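Local coordinates for dipeptide transport protein DPPA (Bacillus subtilis, PDB 1HI9) that cleaves N-terminal residues from peptides containing D-amino acids, as a zinc-dependent aminopeptidase whose ten subunits enclose an inner chamber that holds the active sites, at the interface of chains A and B and the interface of chains A and C. Sequence-based numbering; all coordinates share one arbitrary frame. Chains: chain A/B/C, Dipeptide transport protein DPPA.

Contact 1: the interface of chains A and B. Residues chain A 32, 67-69; chain B 30, 34.
B:Arg30 meets the carboxylate of A:Glu69 in a two-pronged salt bridge at one of the subunit contacts of the homodecamer. B:Arg30 NE donates to A:Glu69 OE1 at 3.0 Å and its NH2 to OE2 at 2.7 Å, so the guanidinium presents its NE/NH2 side to the acid. Both oxygens lie close to the guanidinium plane, but the two flat groups are turned 40° from each other: OE2 is met on its syn side though also tilted out of the carboxylate plane, while OE1 is approached from farther above it. The bend of the B:Arg30 chain at chi3 (58°) turns this edge toward the acid, and the two bonds together should fix its rotation. A second polar link runs through water 1, 3.0 Å from the backbone N of A:Val68 and 3.0 Å from B:Arg30 NH2. Packing is slight: the methyl CD1 of B:Ile34 lies 3.8 Å from A:Glu69 OE1, and the A:Met67 side chain crosses B:Arg30 at about a right angle, its CB near NH2. A:Arg32, extended from CG to NE, runs opposite to B:Arg30, whose charge A:Glu69 probably balances. NH1 of B:Arg30 stands over one face of the A:Arg32 guanidinium, toward its rim, 3.2 Å from A:Arg32 NH1.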
loop_
_atom_site.group_PDB
_atom_site.type_symbol
_atom_site.label_atom_id
_atom_site.label_comp_id
_atom_site.label_asym_id
_atom_site.label_seq_id
_atom_site.Cartn_x
_atom_site.Cartn_y
_atom_site.Cartn_z
ATOM N N ARG A 32 6.748 -19.017 18.461
ATOM C CA ARG A 32 7.816 -19.955 18.139
ATOM C C ARG A 32 8.844 -20.053 19.255
ATOM O O ARG A 32 9.555 -21.051 19.369
ATOM C CB ARG A 32 8.485 -19.584 16.816
ATOM C CG ARG A 32 9.264 -18.302 16.816
ATOM C CD ARG A 32 9.818 -18.032 15.424
ATOM N NE ARG A 32 10.620 -16.812 15.404
ATOM C CZ ARG A 32 11.100 -16.242 14.304
ATOM N NH1 ARG A 32 10.859 -16.778 13.107
ATOM N NH2 ARG A 32 11.820 -15.129 14.412
ATOM N N MET A 67 13.244 -22.726 16.592
ATOM C CA MET A 67 14.451 -21.917 16.427
ATOM C C MET A 67 15.706 -22.741 16.645
ATOM O O MET A 67 16.010 -23.153 17.763
ATOM C CB MET A 67 14.406 -20.723 17.378
ATOM C CG MET A 67 13.108 -19.949 17.261
ATOM S SD MET A 67 13.138 -18.358 18.038
ATOM C CE MET A 67 12.856 -18.755 19.746
ATOM N N VAL A 68 16.438 -22.968 15.562
ATOM C CA VAL A 68 17.641 -23.786 15.617
ATOM C C VAL A 68 18.684 -23.279 16.617
ATOM O O VAL A 68 19.413 -24.073 17.203
ATOM C CB VAL A 68 18.267 -23.922 14.209
ATOM C CG1 VAL A 68 18.813 -22.581 13.747
ATOM C CG2 VAL A 68 19.354 -24.983 14.230
ATOM N N GLU A 69 18.736 -21.967 16.825
ATOM C CA GLU A 69 19.697 -21.396 17.756
ATOM C C GLU A 69 19.292 -21.517 19.229
ATOM O O GLU A 69 20.085 -21.210 20.124
ATOM C CB GLU A 69 19.972 -19.920 17.414
ATOM C CG GLU A 69 18.740 -19.021 17.382
ATOM C CD GLU A 69 18.060 -18.977 16.020
ATOM O OE1 GLU A 69 18.302 -18.005 15.257
ATOM O OE2 GLU A 69 17.289 -19.914 15.709
ATOM N N ARG B 30 18.233 -13.165 11.490
ATOM C CA ARG B 30 18.773 -14.284 12.261
ATOM C C ARG B 30 19.789 -15.000 11.366
ATOM O O ARG B 30 20.832 -15.464 11.824
ATOM C CB ARG B 30 17.665 -15.270 12.658
ATOM C CG ARG B 30 16.673 -14.755 13.684
ATOM C CD ARG B 30 15.433 -15.641 13.697
ATOM N NE ARG B 30 15.753 -17.039 13.990
ATOM C CZ ARG B 30 14.999 -18.075 13.624
ATOM N NH1 ARG B 30 13.872 -17.882 12.948
ATOM N NH2 ARG B 30 15.372 -19.311 13.930
ATOM N N ILE B 34 23.774 -15.930 12.247
ATOM C CA ILE B 34 24.310 -17.286 12.238
ATOM C C ILE B 34 25.446 -17.388 11.221
ATOM O O ILE B 34 26.438 -18.064 11.463
ATOM C CB ILE B 34 23.203 -18.291 11.879
ATOM C CG1 ILE B 34 22.110 -18.222 12.948
ATOM C CG2 ILE B 34 23.780 -19.696 11.745
ATOM C CD1 ILE B 34 20.810 -18.931 12.562
HETATM O O HOH W 1 15.185 -22.128 12.939
#

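Contact 2: the interface of chains A and B. Residues chain A 80-84; chain B 177-178, 180-181.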
loop_
_atom_site.group_PDB
_atom_site.type_symbol
_atom_site.label_atom_id
_atom_site.label_comp_id
_atom_site.label_asym_id
_atom_site.label_seq_id
_atom_site.Cartn_x
_atom_site.Cartn_y
_atom_site.Cartn_z
ATOM N N GLY A 80 12.237 -27.040 7.598
ATOM C CA GLY A 80 11.919 -26.844 6.197
ATOM C C GLY A 80 10.727 -27.666 5.734
ATOM O O GLY A 80 10.321 -28.615 6.403
ATOM N N ASP A 81 10.171 -27.309 4.580
ATOM C CA ASP A 81 9.011 -28.005 4.060
ATOM C C ASP A 81 9.290 -28.745 2.749
ATOM O O ASP A 81 10.443 -28.882 2.315
ATOM C CB ASP A 81 7.847 -27.020 3.882
ATOM C CG ASP A 81 8.099 -26.001 2.792
ATOM O OD1 ASP A 81 9.280 -25.731 2.496
ATOM O OD2 ASP A 81 7.115 -25.461 2.236
ATOM N N VAL A 82 8.221 -29.214 2.118
ATOM C CA VAL A 82 8.318 -29.978 0.891
ATOM C C VAL A 82 9.105 -31.264 1.184
ATOM O O VAL A 82 9.900 -31.733 0.361
ATOM C CB VAL A 82 9.009 -29.183 -0.260
ATOM C CG1 VAL A 82 8.779 -29.897 -1.589
ATOM C CG2 VAL A 82 8.451 -27.768 -0.348
ATOM N N LYS A 83 8.893 -31.818 2.376
ATOM C CA LYS A 83 9.539 -33.070 2.769
ATOM C C LYS A 83 8.646 -34.227 2.325
ATOM O O LYS A 83 7.430 -34.192 2.512
ATOM C CB LYS A 83 9.733 -33.143 4.284
ATOM C CG LYS A 83 10.705 -32.125 4.820
ATOM C CD LYS A 83 10.660 -32.050 6.337
ATOM C CE LYS A 83 9.288 -31.610 6.823
ATOM N NZ LYS A 83 9.364 -31.081 8.201
ATOM N N PRO A 84 9.244 -35.267 1.728
ATOM C CA PRO A 84 8.513 -36.445 1.248
ATOM C C PRO A 84 7.394 -36.926 2.194
ATOM O O PRO A 84 6.308 -37.300 1.735
ATOM C CB PRO A 84 9.621 -37.477 1.067
ATOM C CG PRO A 84 10.769 -36.628 0.614
ATOM C CD PRO A 84 10.696 -35.434 1.542
ATOM N N ILE B 177 17.221 -32.660 2.629
ATOM C CA ILE B 177 16.060 -33.546 2.544
ATOM C C ILE B 177 15.280 -33.158 1.291
ATOM O O ILE B 177 14.748 -34.018 0.583
ATOM C CB ILE B 177 15.162 -33.433 3.809
ATOM C CG1 ILE B 177 15.918 -33.988 5.024
ATOM C CG2 ILE B 177 13.854 -34.217 3.614
ATOM C CD1 ILE B 177 15.188 -33.852 6.345
ATOM N N SER B 178 15.220 -31.853 1.021
ATOM C CA SER B 178 14.548 -31.316 -0.167
ATOM C C SER B 178 15.210 -29.987 -0.522
ATOM O O SER B 178 16.129 -29.538 0.158
ATOM C CB SER B 178 13.053 -31.093 0.086
ATOM O OG SER B 178 12.799 -29.857 0.743
ATOM N N SER B 180 14.148 -27.235 0.010
ATOM C CA SER B 180 13.823 -26.256 1.046
ATOM C C SER B 180 13.631 -26.905 2.410
ATOM O O SER B 180 12.784 -26.473 3.197
ATOM C CB SER B 180 12.543 -25.495 0.676
ATOM O OG SER B 180 11.441 -26.380 0.577
ATOM N N ALA B 181 14.415 -27.940 2.684
ATOM C CA ALA B 181 14.323 -28.666 3.945
ATOM C C ALA B 181 15.619 -29.398 4.226
ATOM O O ALA B 181 16.220 -29.981 3.326
ATOM C CB ALA B 181 13.177 -29.671 3.882
#
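Two serine hydroxyls of chain B, B:Ser178 OG and B:Ser180 OG, point at A:Asp81 in the loop that follows strand 76-80. B:Ser178 OG donates to the backbone O of A:Asp81 at 3.0 Å, almost in line with the carbonyl, with a C=O...OG angle of 162°. Its chi1 of 83° sets OG between its own backbone N and carbonyl carbon, and from there OG also accepts the backbone N-H of B:Ser180 at 3.0 Å. The hydroxyl thus ties the turn of chain B to the loop of chain A. B:Ser180 OG reaches the side chain of A:Asp81, donating to OD1 at 3.0 Å from above the carboxylate plane, 37° out of it. CG2 of A:Val82 lies against this hydroxyl, 3.4 Å from B:Ser180 OG. Were B:Ser178 an alanine, the carbonyl of A:Asp81 and the N-H of B:Ser180 would be likely to lose their shared partner, leaving the turn freer to shift. On the apolar flank, CG of A:Lys83 rests 3.6 Å from B:Ala181 CB, while CG2 of B:Ile177 touches both A:Lys83 CG and the ring carbon CD of A:Pro84. A:Gly80 and B:Ala181 form an antiparallel beta bridge, so the patch joins strand ends of neighbouring subunits and probably contributes to holding the homodecamer together.

Contact 3: the interface of chains A and C. Residues chain A 122, 222-224, 244-245; chain C 108, 122.
The end of strand 218-223, the residue after it and the loops at A:Arg122 and A:Thr244-A:Thr245 meet the loops of chain C that carry C:Ser108 and C:Arg122. The interface is two-fold symmetric and brings the two copies of Arg122 together. Their guanidinium planes are nearly parallel, 8° apart, and each NE lies over the rim of the other's face; no hydrogen bond joins them, and the very short approach of their CD atoms is doubtful. A:Glu222 bridges the pair from one side, and the two-fold repeats this with the chains exchanged. With CG anti to the backbone N (chi1 -174°) and the chain extended beyond it, its OE2 accepts from A:Arg122 NE at 3.0 Å, in the guanidinium plane, and lies 3.3 Å from C:Arg122 NH2 in a salt bridge across the interface. The acid therefore sits at the edge of one arginine but above the face of the other, which probably balances the charge of the pair. NH1 of C:Arg122 makes weak hydrogen bonds to A:Ala224 O at 3.0 Å and to A:Thr245 OG1. That threonine hydroxyl is itself positioned by donating to A:Phe223 O. Alongside, the methyl CG2 of A:Thr245 packs on the backbone of C:Ser108, whose OG donates to the backbone O of C:Arg122 at 2.9 Å.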
loop_
_atom_site.group_PDB
_atom_site.type_symbol
_atom_site.label_atom_id
_atom_site.label_comp_id
_atom_site.label_asym_id
_atom_site.label_seq_id
_atom_site.Cartn_x
_atom_site.Cartn_y
_atom_site.Cartn_z
ATOM N N ARG A 122 -12.614 -31.813 6.041
ATOM C CA ARG A 122 -13.532 -32.009 7.153
ATOM C C ARG A 122 -13.185 -33.288 7.882
ATOM O O ARG A 122 -13.247 -33.330 9.105
ATOM C CB ARG A 122 -14.975 -32.060 6.662
ATOM C CG ARG A 122 -15.641 -30.703 6.639
ATOM C CD ARG A 122 -17.048 -30.837 6.154
ATOM N NE ARG A 122 -17.854 -31.759 6.966
ATOM C CZ ARG A 122 -18.406 -31.448 8.134
ATOM N NH1 ARG A 122 -18.243 -30.236 8.648
ATOM N NH2 ARG A 122 -19.144 -32.337 8.775
ATOM N N GLU A 222 -12.890 -36.052 3.058
ATOM C CA GLU A 222 -14.121 -35.312 2.864
ATOM C C GLU A 222 -13.738 -33.839 2.948
ATOM O O GLU A 222 -13.212 -33.388 3.969
ATOM C CB GLU A 222 -15.122 -35.648 3.959
ATOM C CG GLU A 222 -16.483 -35.022 3.734
ATOM C CD GLU A 222 -17.454 -35.320 4.864
ATOM O OE1 GLU A 222 -17.662 -36.509 5.186
ATOM O OE2 GLU A 222 -18.007 -34.359 5.429
ATOM N N PHE A 223 -13.990 -33.093 1.877
ATOM C CA PHE A 223 -13.665 -31.671 1.838
ATOM C C PHE A 223 -14.869 -30.806 2.200
ATOM O O PHE A 223 -16.013 -31.267 2.178
ATOM C CB PHE A 223 -13.144 -31.293 0.446
ATOM C CG PHE A 223 -11.868 -31.993 0.072
ATOM C CD1 PHE A 223 -11.896 -33.167 -0.677
ATOM C CD2 PHE A 223 -10.635 -31.493 0.497
ATOM C CE1 PHE A 223 -10.712 -33.840 -0.999
ATOM C CE2 PHE A 223 -9.438 -32.156 0.185
ATOM C CZ PHE A 223 -9.473 -33.336 -0.567
ATOM N N ALA A 224 -14.606 -29.547 2.533
ATOM C CA ALA A 224 -15.669 -28.625 2.914
ATOM C C ALA A 224 -16.649 -28.336 1.779
ATOM O O ALA A 224 -17.859 -28.283 2.014
ATOM C CB ALA A 224 -15.067 -27.326 3.430
ATOM N N THR A 244 -21.566 -36.659 -2.521
ATOM C CA THR A 244 -20.713 -36.196 -1.422
ATOM C C THR A 244 -19.575 -35.304 -1.921
ATOM O O THR A 244 -19.449 -35.032 -3.115
ATOM C CB THR A 244 -20.047 -37.367 -0.673
ATOM O OG1 THR A 244 -18.875 -37.784 -1.384
ATOM C CG2 THR A 244 -20.992 -38.551 -0.559
ATOM N N THR A 245 -18.746 -34.855 -0.986
ATOM C CA THR A 245 -17.598 -34.024 -1.307
ATOM C C THR A 245 -16.376 -34.813 -0.870
ATOM O O THR A 245 -15.320 -34.251 -0.558
ATOM C CB THR A 245 -17.630 -32.700 -0.541
ATOM O OG1 THR A 245 -17.616 -32.970 0.866
ATOM C CG2 THR A 245 -18.874 -31.910 -0.904
ATOM N N SER C 108 -21.988 -28.020 -0.950
ATOM C CA SER C 108 -21.602 -29.414 -0.907
ATOM C C SER C 108 -22.087 -30.285 -2.076
ATOM O O SER C 108 -22.005 -31.511 -2.016
ATOM C CB SER C 108 -22.082 -30.010 0.418
ATOM O OG SER C 108 -21.635 -29.216 1.511
ATOM N N ARG C 122 -22.469 -25.951 5.120
ATOM C CA ARG C 122 -22.374 -27.139 4.295
ATOM C C ARG C 122 -23.769 -27.602 3.916
ATOM O O ARG C 122 -23.988 -28.034 2.792
ATOM C CB ARG C 122 -21.656 -28.256 5.034
ATOM C CG ARG C 122 -20.171 -28.299 4.773
ATOM C CD ARG C 122 -19.568 -29.434 5.547
ATOM N NE ARG C 122 -20.102 -30.738 5.157
ATOM C CZ ARG C 122 -19.750 -31.400 4.058
ATOM N NH1 ARG C 122 -18.862 -30.885 3.219
ATOM N NH2 ARG C 122 -20.262 -32.593 3.815
#

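Contact 4: the interface of chains A and B. Residues chain A 73-74; chain B 186, 189, 192.
A:Glu74, B:Lys189 and A:Pro73 bury the most surface in this small, mainly polar patch. The ammonium of B:Lys189 faces the carboxylate of A:Glu74, the two side chains crossing at about a right angle. B:Lys189 NZ donates to A:Glu74 OE1 at 3.0 Å, on the syn side but 32° out of the carboxylate plane, and lies only a little farther from OE2, at 3.2 Å. The lysine chain runs straight through chi2 and chi3 and turns at its last bond (chi4 62°), bringing NZ to the acid. A second positive group, B:Arg192, stands farther off: NH1 of B:Arg192 is 3.8 Å from A:Glu74 OE2, a longer salt bridge that adds to the positive field around the acid and is likely to stabilise its charged form. A:Pro73 contributes through its backbone. B:Ser186 OG donates to A:Pro73 O at 2.8 Å, in the carbonyl plane and on a lone pair, and CB of B:Ser186 packs on A:Pro73 CA at 3.5 Å. The same B:Ser186 OG accepts the backbone N-H of B:Lys189 at 3.2 Å. Loss of this hydroxyl, as with a valine here, is likely to deprive the A:Pro73 carbonyl of its donor and the first turn of the helix of its cap. B:Ser186 is the N-cap residue just before helix 187-203, which carries B:Lys189 and B:Arg192, and the A:Pro73-A:Glu74 loop of chain A leads into strand 76-80.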
loop_
_atom_site.group_PDB
_atom_site.type_symbol
_atom_site.label_atom_id
_atom_site.label_comp_id
_atom_site.label_asym_id
_atom_site.label_seq_id
_atom_site.Cartn_x
_atom_site.Cartn_y
_atom_site.Cartn_z
ATOM N N PRO A 73 20.809 -28.279 22.104
ATOM C CA PRO A 73 22.004 -28.533 21.296
ATOM C C PRO A 73 22.296 -29.994 20.963
ATOM O O PRO A 73 22.882 -30.285 19.923
ATOM C CB PRO A 73 23.116 -27.883 22.114
ATOM C CG PRO A 73 22.630 -28.054 23.522
ATOM C CD PRO A 73 21.174 -27.691 23.405
ATOM N N GLU A 74 21.885 -30.908 21.833
ATOM C CA GLU A 74 22.121 -32.323 21.591
ATOM C C GLU A 74 21.037 -32.991 20.750
ATOM O O GLU A 74 21.050 -34.210 20.543
ATOM C CB GLU A 74 22.286 -33.075 22.914
ATOM C CG GLU A 74 23.666 -32.884 23.524
ATOM C CD GLU A 74 24.769 -33.136 22.500
ATOM O OE1 GLU A 74 24.805 -34.254 21.925
ATOM O OE2 GLU A 74 25.587 -32.212 22.267
ATOM N N SER B 186 23.125 -28.625 15.684
ATOM C CA SER B 186 22.947 -27.432 16.503
ATOM C C SER B 186 24.090 -26.463 16.183
ATOM O O SER B 186 25.180 -26.877 15.777
ATOM C CB SER B 186 22.964 -27.792 17.990
ATOM O OG SER B 186 24.202 -28.364 18.368
ATOM N N LYS B 189 27.243 -27.545 17.633
ATOM C CA LYS B 189 27.728 -28.798 17.063
ATOM C C LYS B 189 28.429 -28.554 15.727
ATOM O O LYS B 189 29.492 -29.114 15.452
ATOM C CB LYS B 189 26.555 -29.765 16.861
ATOM C CG LYS B 189 26.773 -31.163 17.415
ATOM C CD LYS B 189 25.545 -32.027 17.174
ATOM C CE LYS B 189 25.699 -33.418 17.770
ATOM N NZ LYS B 189 25.870 -33.370 19.250
ATOM N N ARG B 192 31.968 -27.133 16.155
ATOM C CA ARG B 192 33.038 -28.087 16.409
ATOM C C ARG B 192 33.445 -28.709 15.079
ATOM O O ARG B 192 34.630 -28.770 14.744
ATOM C CB ARG B 192 32.567 -29.156 17.411
ATOM C CG ARG B 192 32.136 -28.520 18.747
ATOM C CD ARG B 192 31.883 -29.455 19.950
ATOM N NE ARG B 192 30.607 -30.123 19.895
ATOM C CZ ARG B 192 29.502 -30.017 20.633
ATOM N NH1 ARG B 192 28.529 -30.814 20.253
ATOM N NH2 ARG B 192 29.316 -29.210 21.675
#

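Contacts 1, 2 and 4 belong to the same A-B interface. The centres of their C-alpha atoms lie about 13 Å apart for contact 1 and contact 4, about 18 Å for contact 1 and contact 2, and about 21 Å for contact 2 and contact 4. On chain A, strand 76-80 connects the loop of contact 4 to that of contact 2; on chain B, strand 181-184 leads from contact 2 toward contact 4. Contact 3 belongs to the separate two-fold A-C interface, 29 to 46 Å from the others by the same measure. Each subunit thus uses at least two different surfaces, which fits a closed assembly of ten copies.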